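Local coordinates for leucine rich repeat and phosphatase domain containing protein (Entamoeba histolytica, PDB 3EMU) that probably acts as a dual specificity phosphatase, removing phosphate groups from phosphorylated substrates such as proteins, at residues A[115-118]-A[119-123]; A[136-139]-A[140-144]; A[146-149]-A[150-153]. All coordinates share one frame; numbering follows the deposited sequence.

Contact 1. Residues A[115-118]-A[119-123]; sequences LSFI and NAFNK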
ATOM      1  N   LEU A 115       8.003  11.970   2.266  1.00 65.20           N
ATOM      2  CA  LEU A 115       9.054  11.551   1.379  1.00 63.27           C
ATOM      3  C   LEU A 115       8.693  11.998  -0.014  1.00 62.30           C
ATOM      4  O   LEU A 115       7.513  12.072  -0.405  1.00 62.35           O
ATOM      5  CB  LEU A 115       9.261  10.024   1.452  1.00 63.66           C
ATOM      6  CG  LEU A 115       9.566   9.485   2.848  1.00 63.34           C
ATOM      7  CD1 LEU A 115       9.744   7.974   2.821  1.00 62.69           C
ATOM      8  CD2 LEU A 115      10.839  10.150   3.431  1.00 60.69           C
ATOM      9  N   SER A 116       9.708  12.328  -0.786  1.00 61.35           N
ATOM     10  CA  SER A 116       9.487  12.481  -2.196  1.00 61.38           C
ATOM     11  C   SER A 116       9.054  11.110  -2.780  1.00 60.27           C
ATOM     12  O   SER A 116       9.198  10.068  -2.120  1.00 59.68           O
ATOM     13  CB  SER A 116      10.767  12.976  -2.864  1.00 60.59           C
ATOM     14  OG  SER A 116      11.798  12.059  -2.604  1.00 62.83           O
ATOM     15  N   PHE A 117       8.534  11.137  -4.001  1.00 60.03           N
ATOM     16  CA  PHE A 117       8.240   9.909  -4.687  1.00 61.24           C
ATOM     17  C   PHE A 117       9.447   8.940  -4.685  1.00 61.29           C
ATOM     18  O   PHE A 117       9.331   7.799  -4.226  1.00 61.12           O
ATOM     19  CB  PHE A 117       7.689  10.115  -6.120  1.00 60.88           C
ATOM     20  CG  PHE A 117       7.900   8.896  -6.972  1.00 61.68           C
ATOM     21  CD1 PHE A 117       7.137   7.741  -6.735  1.00 59.35           C
ATOM     22  CD2 PHE A 117       8.943   8.855  -7.914  1.00 57.92           C
ATOM     23  CE1 PHE A 117       7.377   6.563  -7.453  1.00 60.98           C
ATOM     24  CE2 PHE A 117       9.197   7.696  -8.627  1.00 58.93           C
ATOM     25  CZ  PHE A 117       8.419   6.535  -8.398  1.00 60.93           C
ATOM     26  N   ILE A 118      10.608   9.416  -5.141  1.00 62.33           N
ATOM     27  CA  ILE A 118      11.804   8.566  -5.349  1.00 62.70           C
ATOM     28  C   ILE A 118      12.315   7.984  -4.049  1.00 62.52           C
ATOM     29  O   ILE A 118      12.721   6.816  -3.982  1.00 63.52           O
ATOM     30  CB  ILE A 118      12.957   9.334  -6.117  1.00 64.35           C
ATOM     31  CG1 ILE A 118      14.100   8.378  -6.551  1.00 65.89           C
ATOM     32  CG2 ILE A 118      13.567  10.459  -5.263  1.00 62.39           C
ATOM     33  CD1 ILE A 118      13.652   7.011  -7.210  1.00 69.48           C
ATOM     34  N   ASN A 119      12.288   8.786  -2.997  1.00 61.57           N
ATOM     35  CA  ASN A 119      12.774   8.336  -1.707  1.00 60.86           C
ATOM     36  C   ASN A 119      11.822   7.328  -1.049  1.00 60.17           C
ATOM     37  O   ASN A 119      12.254   6.424  -0.310  1.00 60.12           O
ATOM     38  CB  ASN A 119      12.972   9.530  -0.775  1.00 60.94           C
ATOM     39  CG  ASN A 119      14.332  10.288  -0.984  1.00 64.34           C
ATOM     40  OD1 ASN A 119      14.478  11.427  -0.495  1.00 63.57           O
ATOM     41  ND2 ASN A 119      15.319   9.652  -1.631  1.00 61.27           N
ATOM     42  N   ALA A 120      10.518   7.529  -1.259  1.00 59.34           N
ATOM     43  CA  ALA A 120       9.477   6.585  -0.773  1.00 58.55           C
ATOM     44  C   ALA A 120       9.576   5.272  -1.619  1.00 58.10           C
ATOM     45  O   ALA A 120       9.477   4.163  -1.089  1.00 55.69           O
ATOM     46  CB  ALA A 120       8.069   7.215  -0.871  1.00 56.79           C
ATOM     47  N   PHE A 121       9.796   5.430  -2.920  1.00 58.64           N
ATOM     48  CA  PHE A 121      10.076   4.285  -3.779  1.00 60.73           C
ATOM     49  C   PHE A 121      11.283   3.443  -3.301  1.00 60.88           C
ATOM     50  O   PHE A 121      11.178   2.219  -3.115  1.00 60.98           O
ATOM     51  CB  PHE A 121      10.264   4.717  -5.243  1.00 60.52           C
ATOM     52  CG  PHE A 121      10.571   3.555  -6.137  1.00 62.96           C
ATOM     53  CD1 PHE A 121       9.531   2.851  -6.764  1.00 61.54           C
ATOM     54  CD2 PHE A 121      11.900   3.076  -6.249  1.00 63.10           C
ATOM     55  CE1 PHE A 121       9.819   1.732  -7.559  1.00 63.02           C
ATOM     56  CE2 PHE A 121      12.185   1.956  -7.015  1.00 62.42           C
ATOM     57  CZ  PHE A 121      11.155   1.280  -7.675  1.00 62.63           C
ATOM     58  N   ASN A 122      12.407   4.108  -3.050  1.00 61.03           N
ATOM     59  CA  ASN A 122      13.622   3.415  -2.653  1.00 62.18           C
ATOM     60  C   ASN A 122      13.532   2.694  -1.319  1.00 62.98           C
ATOM     61  O   ASN A 122      14.066   1.577  -1.158  1.00 63.19           O
ATOM     62  CB  ASN A 122      14.784   4.387  -2.568  1.00 62.29           C
ATOM     63  CG  ASN A 122      15.223   4.870  -3.907  1.00 63.60           C
ATOM     64  OD1 ASN A 122      15.902   5.881  -3.998  1.00 67.28           O
ATOM     65  ND2 ASN A 122      14.852   4.161  -4.964  1.00 64.56           N
ATOM     66  N   LYS A 123      12.912   3.366  -0.353  1.00 62.25           N
ATOM     67  CA  LYS A 123      12.615   2.763   0.906  1.00 62.39           C
ATOM     68  C   LYS A 123      11.779   1.466   0.771  1.00 62.19           C
ATOM     69  O   LYS A 123      12.097   0.460   1.406  1.00 62.27           O
ATOM     70  CB  LYS A 123      11.889   3.775   1.818  1.00 62.73           C
ATOM     71  CG  LYS A 123      11.340   3.133   3.111  1.00 63.04           C
ATOM     72  CD  LYS A 123      11.036   4.158   4.227  1.00 68.77           C
ATOM     73  CE  LYS A 123      10.734   3.438   5.580  1.00 71.86           C
ATOM     74  NZ  LYS A 123      10.897   4.351   6.804  1.00 77.98           N
TER
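With chi1 at 58°, Ser-116 turns its hydroxyl between its own backbone N and carbonyl carbon, and OG there meets the amide of Asn-119: this is the N-cap of helix 117-127. The capping bond, Asn-119 N to Ser-116 OG, is weak at 3.3 Å, and it occupies an amide of the first turn that has no earlier helical carbonyl to bind. The next amides settle into the helical pattern, Ala-120 N giving to Ser-116 O and Phe-121 N to Phe-117 O, the latter short at 2.7 Å. Phe-117 and Phe-121 both hold CG anti to the backbone N (chi1 158° and 179°), which lays the two side chains alongside each other, pointing the same way. Phe-121 CB comes over one face of the Phe-117 ring, 4.1 Å from CE1. In front of the cap, Leu-115 reaches forward along the first turn, its CB 3.8 Å from Ala-120 CB and its CD1 3.9 Å from Ala-120 CA. Phe-117 also packs on Met-110 of helix 100-112 and on helix 135-151, whose Glu-145 accepts a hydrogen bond from Phe-117 N through OE2, so Phe-117, through its ring and its amide, joins the helix start to both neighbours. On the more exposed side, Ile-118 CD1 ends 3.8 Å from Asn-122 ND2.

Contact 2. Residues A[136-139]-A[140-144]; sequences GFIL and QLKLF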
ATOM      1  N   GLY A 136       2.563   3.777 -15.914  1.00 62.22           N
ATOM      2  CA  GLY A 136       1.370   4.581 -15.674  1.00 60.47           C
ATOM      3  C   GLY A 136       1.055   4.815 -14.185  1.00 60.67           C
ATOM      4  O   GLY A 136       0.567   5.891 -13.785  1.00 59.85           O
ATOM      5  N   PHE A 137       1.337   3.824 -13.343  1.00 59.56           N
ATOM      6  CA  PHE A 137       1.189   4.023 -11.931  1.00 59.40           C
ATOM      7  C   PHE A 137       2.234   4.961 -11.327  1.00 59.93           C
ATOM      8  O   PHE A 137       1.880   5.760 -10.456  1.00 59.84           O
ATOM      9  CB  PHE A 137       1.130   2.693 -11.200  1.00 59.60           C
ATOM     10  CG  PHE A 137      -0.171   1.956 -11.420  1.00 60.02           C
ATOM     11  CD1 PHE A 137      -1.395   2.648 -11.387  1.00 55.80           C
ATOM     12  CD2 PHE A 137      -0.179   0.572 -11.672  1.00 60.58           C
ATOM     13  CE1 PHE A 137      -2.594   1.989 -11.581  1.00 54.87           C
ATOM     14  CE2 PHE A 137      -1.398  -0.112 -11.882  1.00 58.79           C
ATOM     15  CZ  PHE A 137      -2.599   0.590 -11.816  1.00 57.35           C
ATOM     16  N   ILE A 138       3.499   4.853 -11.782  1.00 60.53           N
ATOM     17  CA  ILE A 138       4.591   5.724 -11.343  1.00 61.02           C
ATOM     18  C   ILE A 138       4.204   7.197 -11.646  1.00 61.75           C
ATOM     19  O   ILE A 138       4.341   8.100 -10.793  1.00 61.61           O
ATOM     20  CB  ILE A 138       5.925   5.407 -12.070  1.00 61.25           C
ATOM     21  CG1 ILE A 138       6.507   4.031 -11.670  1.00 61.14           C
ATOM     22  CG2 ILE A 138       6.967   6.500 -11.796  1.00 58.84           C
ATOM     23  CD1 ILE A 138       6.645   3.791 -10.223  1.00 59.71           C
ATOM     24  N   LEU A 139       3.686   7.399 -12.855  1.00 60.79           N
ATOM     25  CA  LEU A 139       3.221   8.682 -13.301  1.00 62.35           C
ATOM     26  C   LEU A 139       2.120   9.256 -12.384  1.00 62.31           C
ATOM     27  O   LEU A 139       2.181  10.432 -11.996  1.00 62.99           O
ATOM     28  CB  LEU A 139       2.679   8.502 -14.698  1.00 63.19           C
ATOM     29  CG  LEU A 139       2.762   9.612 -15.713  1.00 67.20           C
ATOM     30  CD1 LEU A 139       4.171  10.198 -15.756  1.00 69.26           C
ATOM     31  CD2 LEU A 139       2.347   9.003 -17.079  1.00 69.62           C
ATOM     32  N   GLN A 140       1.120   8.439 -12.049  1.00 61.13           N
ATOM     33  CA  GLN A 140       0.091   8.842 -11.076  1.00 61.26           C
ATOM     34  C   GLN A 140       0.650   9.160  -9.684  1.00 60.33           C
ATOM     35  O   GLN A 140       0.098   9.984  -8.948  1.00 58.87           O
ATOM     36  CB  GLN A 140      -1.000   7.771 -10.956  1.00 60.29           C
ATOM     37  CG  GLN A 140      -1.825   7.613 -12.227  1.00 62.89           C
ATOM     38  CD  GLN A 140      -2.947   6.554 -12.109  1.00 62.92           C
ATOM     39  OE1 GLN A 140      -3.871   6.708 -11.288  1.00 60.78           O
ATOM     40  NE2 GLN A 140      -2.887   5.507 -12.954  1.00 60.00           N
ATOM     41  N   LEU A 141       1.729   8.477  -9.306  1.00 59.85           N
ATOM     42  CA  LEU A 141       2.363   8.767  -8.020  1.00 60.08           C
ATOM     43  C   LEU A 141       3.037  10.143  -8.075  1.00 60.54           C
ATOM     44  O   LEU A 141       3.026  10.882  -7.107  1.00 59.00           O
ATOM     45  CB  LEU A 141       3.360   7.675  -7.634  1.00 59.55           C
ATOM     46  CG  LEU A 141       2.714   6.361  -7.115  1.00 60.76           C
ATOM     47  CD1 LEU A 141       3.796   5.302  -6.881  1.00 55.80           C
ATOM     48  CD2 LEU A 141       1.847   6.576  -5.831  1.00 54.00           C
ATOM     49  N   LYS A 142       3.597  10.465  -9.242  1.00 61.40           N
ATOM     50  CA  LYS A 142       4.201  11.769  -9.445  1.00 62.36           C
ATOM     51  C   LYS A 142       3.150  12.880  -9.428  1.00 61.85           C
ATOM     52  O   LYS A 142       3.436  13.975  -9.005  1.00 61.57           O
ATOM     53  CB  LYS A 142       5.052  11.789 -10.730  1.00 61.78           C
ATOM     54  CG  LYS A 142       6.386  11.144 -10.494  1.00 62.72           C
ATOM     55  CD  LYS A 142       7.156  10.943 -11.790  1.00 66.39           C
ATOM     56  CE  LYS A 142       8.457  10.132 -11.554  1.00 65.39           C
ATOM     57  NZ  LYS A 142       9.095   9.734 -12.864  1.00 67.46           N
ATOM     58  N   LEU A 143       1.950  12.579  -9.915  1.00 62.11           N
ATOM     59  CA  LEU A 143       0.846  13.507  -9.849  1.00 62.40           C
ATOM     60  C   LEU A 143       0.477  13.752  -8.413  1.00 61.85           C
ATOM     61  O   LEU A 143       0.203  14.873  -8.024  1.00 62.51           O
ATOM     62  CB  LEU A 143      -0.374  12.938 -10.535  1.00 62.70           C
ATOM     63  CG  LEU A 143      -0.970  13.792 -11.647  1.00 68.18           C
ATOM     64  CD1 LEU A 143      -0.202  13.466 -12.929  1.00 72.57           C
ATOM     65  CD2 LEU A 143      -2.454  13.492 -11.880  1.00 71.57           C
ATOM     66  N   PHE A 144       0.452  12.692  -7.627  1.00 60.67           N
ATOM     67  CA  PHE A 144       0.205  12.860  -6.211  1.00 60.42           C
ATOM     68  C   PHE A 144       1.292  13.722  -5.531  1.00 60.85           C
ATOM     69  O   PHE A 144       0.976  14.536  -4.678  1.00 60.49           O
ATOM     70  CB  PHE A 144       0.100  11.493  -5.531  1.00 58.95           C
ATOM     71  CG  PHE A 144      -0.187  11.556  -4.046  1.00 55.84           C
ATOM     72  CD1 PHE A 144      -1.266  12.273  -3.559  1.00 53.55           C
ATOM     73  CD2 PHE A 144       0.616  10.864  -3.149  1.00 53.39           C
ATOM     74  CE1 PHE A 144      -1.535  12.316  -2.184  1.00 53.16           C
ATOM     75  CE2 PHE A 144       0.375  10.885  -1.768  1.00 53.48           C
ATOM     76  CZ  PHE A 144      -0.706  11.612  -1.280  1.00 53.26           C
TER
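Phe-137 and Gln-140, one helical turn apart, run side by side in the same direction, with the ring and amide planes 44° apart. The amide nitrogen makes the touch: Gln-140 NE2 lies 3.6 Å from Phe-137 CD1 and approaches the ring obliquely. Gln-140 has CG beside its backbone N (chi1 -67°) and an extended chain beyond, a course that carries CG past the Gly-136 carbonyl, 3.3 Å from O. The amide is held from outside this turn: OE1 accepts from Tyr-70 N and, weakly, from Leu-69 N, while NE2 gives a weak bond to Glu-64 O. These partners tether both ends of the buried amide and should limit its rotation beside the ring. On another side of the helix, Ile-138 and Lys-142 meet at a slant, with Ile-138 CG2 3.9 Å from Lys-142 CE; the far end of the lysine chain, CE with NZ close behind, rests beside the methyl. The backbone is regular alpha-helix, as in the bond from Lys-142 N to Ile-138 O, 2.9 Å. The segment opens the last helix of the modelled chain, helix 135-151: Phe-137 reaches Lys-100 and Leu-141 reaches Ile-106 on helix 100-112, Phe-144 packs against Ile-73 and Ile-77 of helix 68-85, and helix 117-127 covers another side.

Contact 3. Residues A[146-149]-A[150-153]; sequences KKLE and KMNS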
ATOM      1  N   LYS A 146       3.016  16.167  -6.782  1.00 63.62           N
ATOM      2  CA  LYS A 146       2.691  17.548  -7.093  1.00 65.22           C
ATOM      3  C   LYS A 146       1.516  18.053  -6.275  1.00 64.95           C
ATOM      4  O   LYS A 146       1.528  19.202  -5.816  1.00 64.53           O
ATOM      5  CB  LYS A 146       2.331  17.711  -8.549  1.00 65.62           C
ATOM      6  CG  LYS A 146       3.478  17.931  -9.460  1.00 71.56           C
ATOM      7  CD  LYS A 146       3.755  19.421  -9.626  1.00 79.31           C
ATOM      8  CE  LYS A 146       5.254  19.632  -9.963  1.00 82.90           C
ATOM      9  NZ  LYS A 146       5.696  20.974  -9.488  1.00 81.89           N
ATOM     10  N   LYS A 147       0.487  17.215  -6.126  1.00 64.92           N
ATOM     11  CA  LYS A 147      -0.731  17.613  -5.385  1.00 64.15           C
ATOM     12  C   LYS A 147      -0.399  17.938  -3.934  1.00 64.22           C
ATOM     13  O   LYS A 147      -0.893  18.902  -3.369  1.00 63.50           O
ATOM     14  CB  LYS A 147      -1.804  16.538  -5.455  1.00 63.39           C
ATOM     15  CG  LYS A 147      -3.001  16.815  -4.549  1.00 62.01           C
ATOM     16  CD  LYS A 147      -3.907  17.803  -5.269  1.00 60.67           C
ATOM     17  CE  LYS A 147      -5.117  18.242  -4.436  1.00 64.47           C
ATOM     18  NZ  LYS A 147      -6.014  19.175  -5.276  1.00 67.09           N
ATOM     19  N   LEU A 148       0.460  17.122  -3.345  1.00 65.15           N
ATOM     20  CA  LEU A 148       0.867  17.290  -1.985  1.00 65.96           C
ATOM     21  C   LEU A 148       1.682  18.597  -1.847  1.00 67.34           C
ATOM     22  O   LEU A 148       1.548  19.336  -0.874  1.00 67.26           O
ATOM     23  CB  LEU A 148       1.713  16.090  -1.545  1.00 65.34           C
ATOM     24  CG  LEU A 148       1.008  14.797  -1.050  1.00 67.52           C
ATOM     25  CD1 LEU A 148       1.940  13.884  -0.306  1.00 66.29           C
ATOM     26  CD2 LEU A 148      -0.168  15.098  -0.169  1.00 67.73           C
ATOM     27  N   GLU A 149       2.548  18.865  -2.803  1.00 68.46           N
ATOM     28  CA  GLU A 149       3.314  20.096  -2.773  1.00 71.00           C
ATOM     29  C   GLU A 149       2.405  21.358  -2.647  1.00 71.31           C
ATOM     30  O   GLU A 149       2.657  22.257  -1.851  1.00 70.98           O
ATOM     31  CB  GLU A 149       4.133  20.172  -4.051  1.00 71.67           C
ATOM     32  CG  GLU A 149       5.240  21.208  -4.025  1.00 77.23           C
ATOM     33  CD  GLU A 149       5.720  21.579  -5.429  1.00 84.87           C
ATOM     34  OE1 GLU A 149       5.553  20.742  -6.369  1.00 86.41           O
ATOM     35  OE2 GLU A 149       6.260  22.713  -5.581  1.00 88.03           O
ATOM     36  N   LYS A 150       1.350  21.398  -3.444  1.00 71.43           N
ATOM     37  CA  LYS A 150       0.446  22.499  -3.454  1.00 73.00           C
ATOM     38  C   LYS A 150      -0.392  22.572  -2.168  1.00 73.04           C
ATOM     39  O   LYS A 150      -0.537  23.637  -1.585  1.00 73.34           O
ATOM     40  CB  LYS A 150      -0.457  22.380  -4.670  1.00 73.24           C
ATOM     41  CG  LYS A 150      -0.808  23.709  -5.296  1.00 79.93           C
ATOM     42  CD  LYS A 150      -1.047  24.847  -4.242  1.00 86.84           C
ATOM     43  CE  LYS A 150      -1.966  25.959  -4.799  1.00 89.26           C
ATOM     44  NZ  LYS A 150      -1.314  26.718  -5.937  1.00 90.63           N
ATOM     45  N   MET A 151      -0.939  21.444  -1.725  1.00 72.34           N
ATOM     46  CA  MET A 151      -1.710  21.432  -0.500  1.00 71.84           C
ATOM     47  C   MET A 151      -0.859  21.859   0.669  1.00 70.85           C
ATOM     48  O   MET A 151      -1.385  22.387   1.667  1.00 71.33           O
ATOM     49  CB  MET A 151      -2.265  20.039  -0.179  1.00 71.93           C
ATOM     50  CG  MET A 151      -3.500  19.570  -1.000  1.00 75.74           C
ATOM     51  SD  MET A 151      -4.306  18.113  -0.205  1.00 77.31           S
ATOM     52  CE  MET A 151      -2.862  17.285   0.429  1.00 70.19           C
ATOM     53  N   ASN A 152       0.447  21.629   0.572  1.00 68.96           N
ATOM     54  CA  ASN A 152       1.302  21.802   1.735  1.00 67.92           C
ATOM     55  C   ASN A 152       2.171  23.068   1.762  1.00 67.97           C
ATOM     56  O   ASN A 152       3.020  23.212   2.641  1.00 66.69           O
ATOM     57  CB  ASN A 152       2.181  20.571   1.901  1.00 67.93           C
ATOM     58  CG  ASN A 152       1.363  19.312   2.211  1.00 68.90           C
ATOM     59  OD1 ASN A 152       0.215  19.401   2.680  1.00 67.70           O
ATOM     60  ND2 ASN A 152       1.957  18.137   1.971  1.00 66.01           N
ATOM     61  N   SER A 153       1.966  23.965   0.800  1.00 68.07           N
ATOM     62  CA  SER A 153       2.711  25.230   0.702  1.00 70.65           C
ATOM     63  C   SER A 153       2.399  26.198   1.840  1.00 72.19           C
ATOM     64  O   SER A 153       1.212  26.361   2.186  1.00 72.67           O
ATOM     65  CB  SER A 153       2.341  25.913  -0.604  1.00 70.00           C
ATOM     66  OG  SER A 153       3.211  25.350  -1.571  1.00 72.39           O
TER
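The C-terminal end of helix 135-151 unwinds here, and two successive carbonyls, of Leu-148 and Glu-149, are met by residues that follow the helix. The last regular bonds are Lys-150 N to Lys-146 O and Met-151 N to Lys-147 O, the second 3.0 Å and nearly straight, with 170° at the hydrogen. Asn-152, the first residue to leave helical backbone angles, divides its amide weakly between Leu-148 O at 2.9 Å and Glu-149 O at 3.3 Å. Glu-149 O also receives the hydroxyl of Ser-153, with OG 3.2 Å away and tilted 29° from the carbonyl plane, so a side chain helps to bind a carbonyl of the final turn. Among the apolar groups, Met-151 bends at its thioether (chi3 -35°) and brings CE to 3.5 Å from Leu-148 CD2. The Lys-147 and Met-151 side chains meet at a slant, CE of Lys-147 4.0 Å from CG of Met-151. Nearby, Lys-146 NZ forms a salt bridge 3.1 Å long to the syn lone pair of Glu-149 OE1, spanning three residues on the exposed surface. Together these bonds form an alpha-helical C terminus, where the amide of the first non-helical residue is shared between i-4 and i-3 carbonyls.

Following the chain from its N terminus, the three contacts come in series, none nested in or crossing another, and each is local, closing only a helical turn or a helix end. Contact 1 starts helix 117-127; contact 2 lies in the first half of helix 135-151 and contact 3 at its far end. Although contacts 1 and 2 belong to different helices, they touch: Phe-117 CZ sits 3.7 Å from Ile-138 CG2, and CE1 of the same ring 3.8 Å from Leu-141 CD1. The Phe-117 ring thus ties the two helices together. Contact 3 continues helix 135-151 outward to the surface, its centre about 14 Å from that of contact 2, without touching contact 1.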